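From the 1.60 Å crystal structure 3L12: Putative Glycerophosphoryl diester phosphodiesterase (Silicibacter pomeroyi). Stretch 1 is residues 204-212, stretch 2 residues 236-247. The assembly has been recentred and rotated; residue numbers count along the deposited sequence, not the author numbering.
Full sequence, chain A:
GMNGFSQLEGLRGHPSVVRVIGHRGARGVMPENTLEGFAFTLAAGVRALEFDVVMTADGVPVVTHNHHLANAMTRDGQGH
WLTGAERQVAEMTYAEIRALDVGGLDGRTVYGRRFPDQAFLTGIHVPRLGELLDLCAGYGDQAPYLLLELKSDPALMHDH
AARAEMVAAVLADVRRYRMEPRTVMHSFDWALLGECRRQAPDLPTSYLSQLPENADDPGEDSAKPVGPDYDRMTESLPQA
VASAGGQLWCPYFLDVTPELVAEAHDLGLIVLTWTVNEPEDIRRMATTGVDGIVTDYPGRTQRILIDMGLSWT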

# COMPACT_ATOMS: atom_id res chain seq x y z
N PRO A 204 -3.70 29.16 6.25
CA PRO A 204 -4.99 29.01 6.89
C PRO A 204 -4.89 28.09 8.12
O PRO A 204 -3.95 27.30 8.24
CB PRO A 204 -5.88 28.45 5.77
CG PRO A 204 -4.97 27.73 4.87
CD PRO A 204 -3.64 28.46 4.96
N THR A 205 -5.87 28.22 9.01
CA THR A 205 -5.95 27.48 10.25
C THR A 205 -7.17 26.55 10.19
O THR A 205 -8.25 26.94 9.69
CB THR A 205 -6.02 28.43 11.49
OG1 THR A 205 -7.08 29.37 11.32
CG2 THR A 205 -4.70 29.21 11.67
N SER A 206 -6.98 25.36 10.75
CA SER A 206 -7.97 24.29 10.76
C SER A 206 -8.18 23.76 12.17
O SER A 206 -7.23 23.36 12.84
CB SER A 206 -7.43 23.18 9.85
OG SER A 206 -8.23 22.03 9.91
N TYR A 207 -9.44 23.75 12.61
CA TYR A 207 -9.84 23.48 13.99
C TYR A 207 -10.47 22.10 14.16
O TYR A 207 -11.58 21.84 13.66
CB TYR A 207 -10.85 24.56 14.40
CG TYR A 207 -10.22 25.93 14.69
CD1 TYR A 207 -9.65 26.72 13.67
CD2 TYR A 207 -10.24 26.47 15.97
CE1 TYR A 207 -9.11 27.97 13.96
CE2 TYR A 207 -9.68 27.74 16.26
CZ TYR A 207 -9.09 28.46 15.26
OH TYR A 207 -8.50 29.70 15.52
N LEU A 208 -9.73 21.21 14.80
CA LEU A 208 -10.19 19.89 15.13
C LEU A 208 -11.18 19.98 16.27
O LEU A 208 -11.01 20.80 17.22
CB LEU A 208 -9.03 19.00 15.61
CG LEU A 208 -8.16 18.51 14.47
CD1 LEU A 208 -6.76 18.03 14.91
CD2 LEU A 208 -8.93 17.36 13.80
N SER A 209 -12.17 19.10 16.24
CA SER A 209 -13.09 18.95 17.37
C SER A 209 -13.50 17.47 17.49
O SER A 209 -13.50 16.72 16.50
CB SER A 209 -14.33 19.83 17.21
OG SER A 209 -15.08 19.43 16.07
N GLN A 210 -13.80 17.06 18.71
CA GLN A 210 -14.30 15.71 18.99
C GLN A 210 -15.13 15.79 20.29
O GLN A 210 -14.61 16.18 21.33
CB GLN A 210 -13.18 14.70 19.09
CG GLN A 210 -13.69 13.27 19.37
CD GLN A 210 -12.60 12.28 19.41
OE1 GLN A 210 -11.52 12.55 19.95
NE2 GLN A 210 -12.85 11.10 18.85
N LEU A 211 -16.41 15.46 20.23
CA LEU A 211 -17.29 15.57 21.40
C LEU A 211 -16.94 14.48 22.39
O LEU A 211 -16.52 13.39 21.98
CB LEU A 211 -18.75 15.46 21.00
CG LEU A 211 -19.27 16.58 20.08
CD1 LEU A 211 -20.71 16.31 19.69
CD2 LEU A 211 -19.16 17.92 20.69
N PRO A 212 -17.08 14.79 23.69
CA PRO A 212 -16.79 13.79 24.72
C PRO A 212 -17.73 12.61 24.57
O PRO A 212 -17.31 11.47 24.72
CB PRO A 212 -17.06 14.53 26.04
CG PRO A 212 -17.36 15.95 25.70
CD PRO A 212 -17.64 16.03 24.23
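Stretch 2, residues 236-247: SLPQAVASAGGQ

How does stretch 2 run over the strand? From Leu-237 the chain forms a helix whose axis comes within 9.5 Å of the axis of strand 205-209, at a signed crossing angle of 150°, so the two run roughly antiparallel. Leu-237, at the helix start, therefore lies near Ser-209, Val-241 near Tyr-207, and Gly-246, beyond the helix, near Thr-205, with CA atoms 7.9, 6.6 and 5.1 Å apart. The separation narrows toward Thr-205.

What does Tyr-207 pack against? It gives up more surface than any other residue here. Its CA-to-CB bond points toward the helix, chi1 is m, and Tyr-207 CB meets Val-241 CG2 at 3.6 Å. Farther out, Tyr-207 CE2 lies 3.7 Å from Ala-244 CB. Tyr-207 CE1 comes within 3.4 Å of Gly-246 CA, where an ideal CB would stand 2.6 Å from Tyr-207 CD1, a clash; the absence of a side chain lets chain and ring come this close.

How does the chain leave the helix and reach the strand? Gly-245 takes positive phi in a Schellman motif, and Gly-246 is extended (-78/156). Gln-247 then clasps Thr-205 twice: Gln-247 N donates to Thr-205 O at 2.9 Å, and Thr-205 N donates to Gln-247 OE1 at 3.1 Å. Backbone and side chain of Gln-247 thus satisfy both backbone polar groups of one strand residue. A water bridges Thr-205 OG1 (2.8 Å from its oxygen) and Gln-247 OE1 (2.7 Å).

What closes the other end? The CA-to-CB bond of Leu-237 points toward stretch 1, and Leu-237 CD1 lies 3.7 Å from Ser-209 OG and 4.0 Å from Leu-211 CD2. Just before it, Ser-236 caps the helix, its OG accepting from Gln-239 N at 3.1 Å.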

# COMPACT_ATOMS: atom_id res chain seq x y z
N SER A 236 -22.51 27.10 18.35
CA SER A 236 -22.18 25.83 17.69
C SER A 236 -20.69 25.75 17.42
O SER A 236 -19.99 26.76 17.43
CB SER A 236 -22.94 25.65 16.38
OG SER A 236 -22.52 26.58 15.38
N LEU A 237 -20.21 24.54 17.18
CA LEU A 237 -18.80 24.36 16.84
C LEU A 237 -18.46 25.19 15.58
O LEU A 237 -17.50 25.95 15.62
CB LEU A 237 -18.43 22.86 16.76
CG LEU A 237 -18.18 22.18 18.11
CD1 LEU A 237 -18.01 20.66 18.05
CD2 LEU A 237 -16.94 22.80 18.81
N PRO A 238 -19.25 25.08 14.47
CA PRO A 238 -18.97 25.91 13.31
C PRO A 238 -18.89 27.39 13.60
O PRO A 238 -17.99 28.06 13.08
CB PRO A 238 -20.17 25.65 12.38
CG PRO A 238 -20.76 24.43 12.80
CD PRO A 238 -20.27 24.06 14.16
N GLN A 239 -19.83 27.90 14.42
CA GLN A 239 -19.82 29.30 14.78
C GLN A 239 -18.57 29.60 15.59
O GLN A 239 -17.93 30.60 15.34
CB GLN A 239 -21.09 29.71 15.55
CG GLN A 239 -21.18 31.21 15.79
CD GLN A 239 -21.13 32.03 14.48
OE1 GLN A 239 -20.08 32.59 14.14
NE2 GLN A 239 -22.21 32.02 13.72
N ALA A 240 -18.22 28.75 16.55
CA ALA A 240 -17.05 28.97 17.38
C ALA A 240 -15.77 29.06 16.54
O ALA A 240 -14.88 29.88 16.80
CB ALA A 240 -16.92 27.84 18.42
N VAL A 241 -15.67 28.18 15.54
CA VAL A 241 -14.51 28.15 14.65
C VAL A 241 -14.47 29.39 13.74
O VAL A 241 -13.42 30.04 13.63
CB VAL A 241 -14.48 26.84 13.82
CG1 VAL A 241 -13.44 26.91 12.73
CG2 VAL A 241 -14.23 25.67 14.74
N ALA A 242 -15.60 29.75 13.12
CA ALA A 242 -15.65 30.96 12.28
C ALA A 242 -15.29 32.18 13.14
O ALA A 242 -14.48 33.03 12.73
CB ALA A 242 -17.04 31.15 11.65
N SER A 243 -15.87 32.26 14.34
CA SER A 243 -15.57 33.39 15.25
C SER A 243 -14.10 33.46 15.68
O SER A 243 -13.58 34.58 15.84
CB SER A 243 -16.48 33.37 16.49
OG SER A 243 -17.81 33.67 16.12
N ALA A 244 -13.45 32.31 15.86
CA ALA A 244 -12.04 32.24 16.22
C ALA A 244 -11.12 32.68 15.06
O ALA A 244 -9.95 33.00 15.31
CB ALA A 244 -11.66 30.86 16.68
N GLY A 245 -11.64 32.68 13.83
CA GLY A 245 -10.90 33.08 12.64
C GLY A 245 -10.39 31.91 11.81
O GLY A 245 -9.48 32.07 11.00
N GLY A 246 -10.93 30.72 12.04
CA GLY A 246 -10.50 29.54 11.27
C GLY A 246 -11.11 29.47 9.87
O GLY A 246 -12.20 30.05 9.63
N GLN A 247 -10.41 28.76 8.98
CA GLN A 247 -10.88 28.50 7.63
C GLN A 247 -11.51 27.09 7.48
O GLN A 247 -12.32 26.89 6.59
CB GLN A 247 -9.76 28.64 6.62
CG GLN A 247 -9.39 30.07 6.28
CD GLN A 247 -8.85 30.84 7.47
OE1 GLN A 247 -7.93 30.39 8.14
NE2 GLN A 247 -9.42 32.02 7.73
O HOH W 1 -6.51 31.80 10.02